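Local coordinates for protein 2-dehydropantoate 2-reductase (Enterococcus faecium, PDB 3WFI) that is a D-mandelate dehydrogenase of the ketopantoate reductase family, an NAD-binding Rossmann-fold enzyme that may also reduce 2-dehydropantoate to pantoate, at residues B[43-49]-B[137-143]. Residue numbers count along the deposited sequence, not the author numbering.
Sequences GLQANFN and GQVKLFG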
# COMPACT_ATOMS: atom_id res chain seq x y z
N GLY B 43 15.45 -47.79 5.51
CA GLY B 43 15.85 -47.24 4.22
C GLY B 43 14.72 -46.45 3.60
O GLY B 43 13.61 -46.42 4.14
N LEU B 44 14.99 -45.80 2.48
CA LEU B 44 13.94 -45.13 1.72
C LEU B 44 13.22 -46.16 0.85
O LEU B 44 13.85 -46.83 0.03
CB LEU B 44 14.53 -44.05 0.83
CG LEU B 44 13.57 -43.36 -0.14
CD1 LEU B 44 12.44 -42.68 0.63
CD2 LEU B 44 14.32 -42.36 -0.99
N GLN B 45 11.90 -46.26 1.03
CA GLN B 45 11.08 -47.19 0.26
C GLN B 45 10.37 -46.43 -0.85
O GLN B 45 9.73 -45.40 -0.61
CB GLN B 45 10.04 -47.87 1.15
CG GLN B 45 10.63 -48.73 2.26
CD GLN B 45 11.30 -49.99 1.76
OE1 GLN B 45 10.83 -50.65 0.83
NE2 GLN B 45 12.40 -50.36 2.41
N ALA B 46 10.45 -46.95 -2.07
CA ALA B 46 9.87 -46.28 -3.22
C ALA B 46 9.11 -47.24 -4.11
O ALA B 46 9.53 -48.38 -4.31
CB ALA B 46 10.94 -45.56 -4.01
N ASN B 47 7.98 -46.78 -4.63
CA ASN B 47 7.37 -47.38 -5.79
C ASN B 47 7.86 -46.61 -7.00
O ASN B 47 7.41 -45.49 -7.27
CB ASN B 47 5.85 -47.30 -5.74
CG ASN B 47 5.24 -47.68 -7.08
OD1 ASN B 47 5.51 -48.75 -7.60
ND2 ASN B 47 4.49 -46.76 -7.68
N PHE B 48 8.77 -47.21 -7.75
CA PHE B 48 9.45 -46.46 -8.80
C PHE B 48 8.64 -46.46 -10.11
O PHE B 48 7.89 -45.53 -10.34
CB PHE B 48 10.91 -46.87 -8.92
CG PHE B 48 11.80 -45.78 -9.45
CD1 PHE B 48 12.96 -45.39 -8.78
CD2 PHE B 48 11.46 -45.11 -10.62
CE1 PHE B 48 13.76 -44.38 -9.29
CE2 PHE B 48 12.25 -44.10 -11.12
CZ PHE B 48 13.40 -43.73 -10.46
N ASN B 49 8.74 -47.47 -10.96
CA ASN B 49 8.01 -47.44 -12.24
C ASN B 49 7.45 -48.81 -12.66
O ASN B 49 7.71 -49.23 -13.78
CB ASN B 49 8.91 -46.91 -13.37
CG ASN B 49 9.26 -45.44 -13.22
OD1 ASN B 49 8.48 -44.65 -12.70
ND2 ASN B 49 10.44 -45.06 -13.70
N GLY B 137 9.21 -42.08 5.02
CA GLY B 137 10.14 -43.01 4.39
C GLY B 137 9.53 -43.76 3.23
O GLY B 137 10.07 -44.77 2.79
N GLN B 138 8.42 -43.23 2.72
CA GLN B 138 7.64 -43.90 1.66
C GLN B 138 7.33 -42.91 0.54
O GLN B 138 6.64 -41.91 0.76
CB GLN B 138 6.33 -44.48 2.22
CG GLN B 138 6.39 -45.95 2.62
CD GLN B 138 6.36 -46.90 1.42
OE1 GLN B 138 6.50 -46.49 0.26
NE2 GLN B 138 6.17 -48.18 1.70
N VAL B 139 7.84 -43.19 -0.66
CA VAL B 139 7.59 -42.33 -1.80
C VAL B 139 7.03 -43.15 -2.96
O VAL B 139 7.29 -44.34 -3.08
CB VAL B 139 8.89 -41.60 -2.21
CG1 VAL B 139 8.72 -40.88 -3.54
CG2 VAL B 139 9.30 -40.60 -1.14
N LYS B 140 6.23 -42.50 -3.80
CA LYS B 140 5.83 -43.09 -5.08
C LYS B 140 6.33 -42.16 -6.18
O LYS B 140 6.17 -40.94 -6.12
CB LYS B 140 4.32 -43.36 -5.15
CG LYS B 140 3.47 -42.20 -5.63
CD LYS B 140 1.99 -42.58 -5.61
CE LYS B 140 1.09 -41.37 -5.63
NZ LYS B 140 1.57 -40.31 -6.57
N LEU B 141 6.99 -42.75 -7.16
CA LEU B 141 7.68 -42.01 -8.19
C LEU B 141 7.15 -42.52 -9.51
O LEU B 141 7.37 -43.67 -9.82
CB LEU B 141 9.18 -42.29 -8.12
CG LEU B 141 9.96 -41.87 -6.85
CD1 LEU B 141 11.43 -42.27 -6.97
CD2 LEU B 141 9.81 -40.40 -6.54
N PHE B 142 6.46 -41.69 -10.28
CA PHE B 142 5.94 -42.16 -11.55
C PHE B 142 6.27 -41.20 -12.68
O PHE B 142 6.39 -40.00 -12.47
CB PHE B 142 4.43 -42.39 -11.45
CG PHE B 142 3.78 -42.69 -12.76
CD1 PHE B 142 4.01 -43.91 -13.40
CD2 PHE B 142 2.97 -41.75 -13.39
CE1 PHE B 142 3.42 -44.20 -14.62
CE2 PHE B 142 2.37 -42.03 -14.62
CZ PHE B 142 2.60 -43.26 -15.23
N GLY B 143 6.44 -41.78 -13.87
CA GLY B 143 6.50 -41.05 -15.11
C GLY B 143 7.83 -40.40 -15.38
O GLY B 143 8.86 -40.73 -14.77
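Four backbone hydrogen bonds join strand 44-47 and the segment 137-143 around strand 138-140 in parallel. Gln45 N donates to Gly137 O (2.9 Å) and Val139 N to Gln45 O (2.9 Å). Asn47 N then donates to Val139 O (3.0 Å) and Leu141 N to Asn47 O (2.8 Å). Gln45 and Asn47 thus each bond on both sides of their facing residue, the usual parallel-sheet pattern. Between them, Ala46 CA makes a CA-H...O contact with Val139 O (3.2 Å).

Side chains alternate between the two faces. Gln45, Asn47, Gln138 and Lys140 share the more exposed one; the Gln45 amide bonds to Glu54. On the buried face, Leu44 CD1 meets Val139 CG2 (4.2 Å). Further along, Leu141 CD1 sits over the Phe48 ring, 4.0 Å from its centroid, in a CH-pi contact.

Strands 52-55 and 132-135 flank the pair antiparallel, completing a small mixed sheet. Phe48 and Leu141 pack on helix 10-21, and Leu141 also touches Ala131, an NAD(+)-binding residue. The buried face therefore borders the coenzyme site of the Rossmann domain.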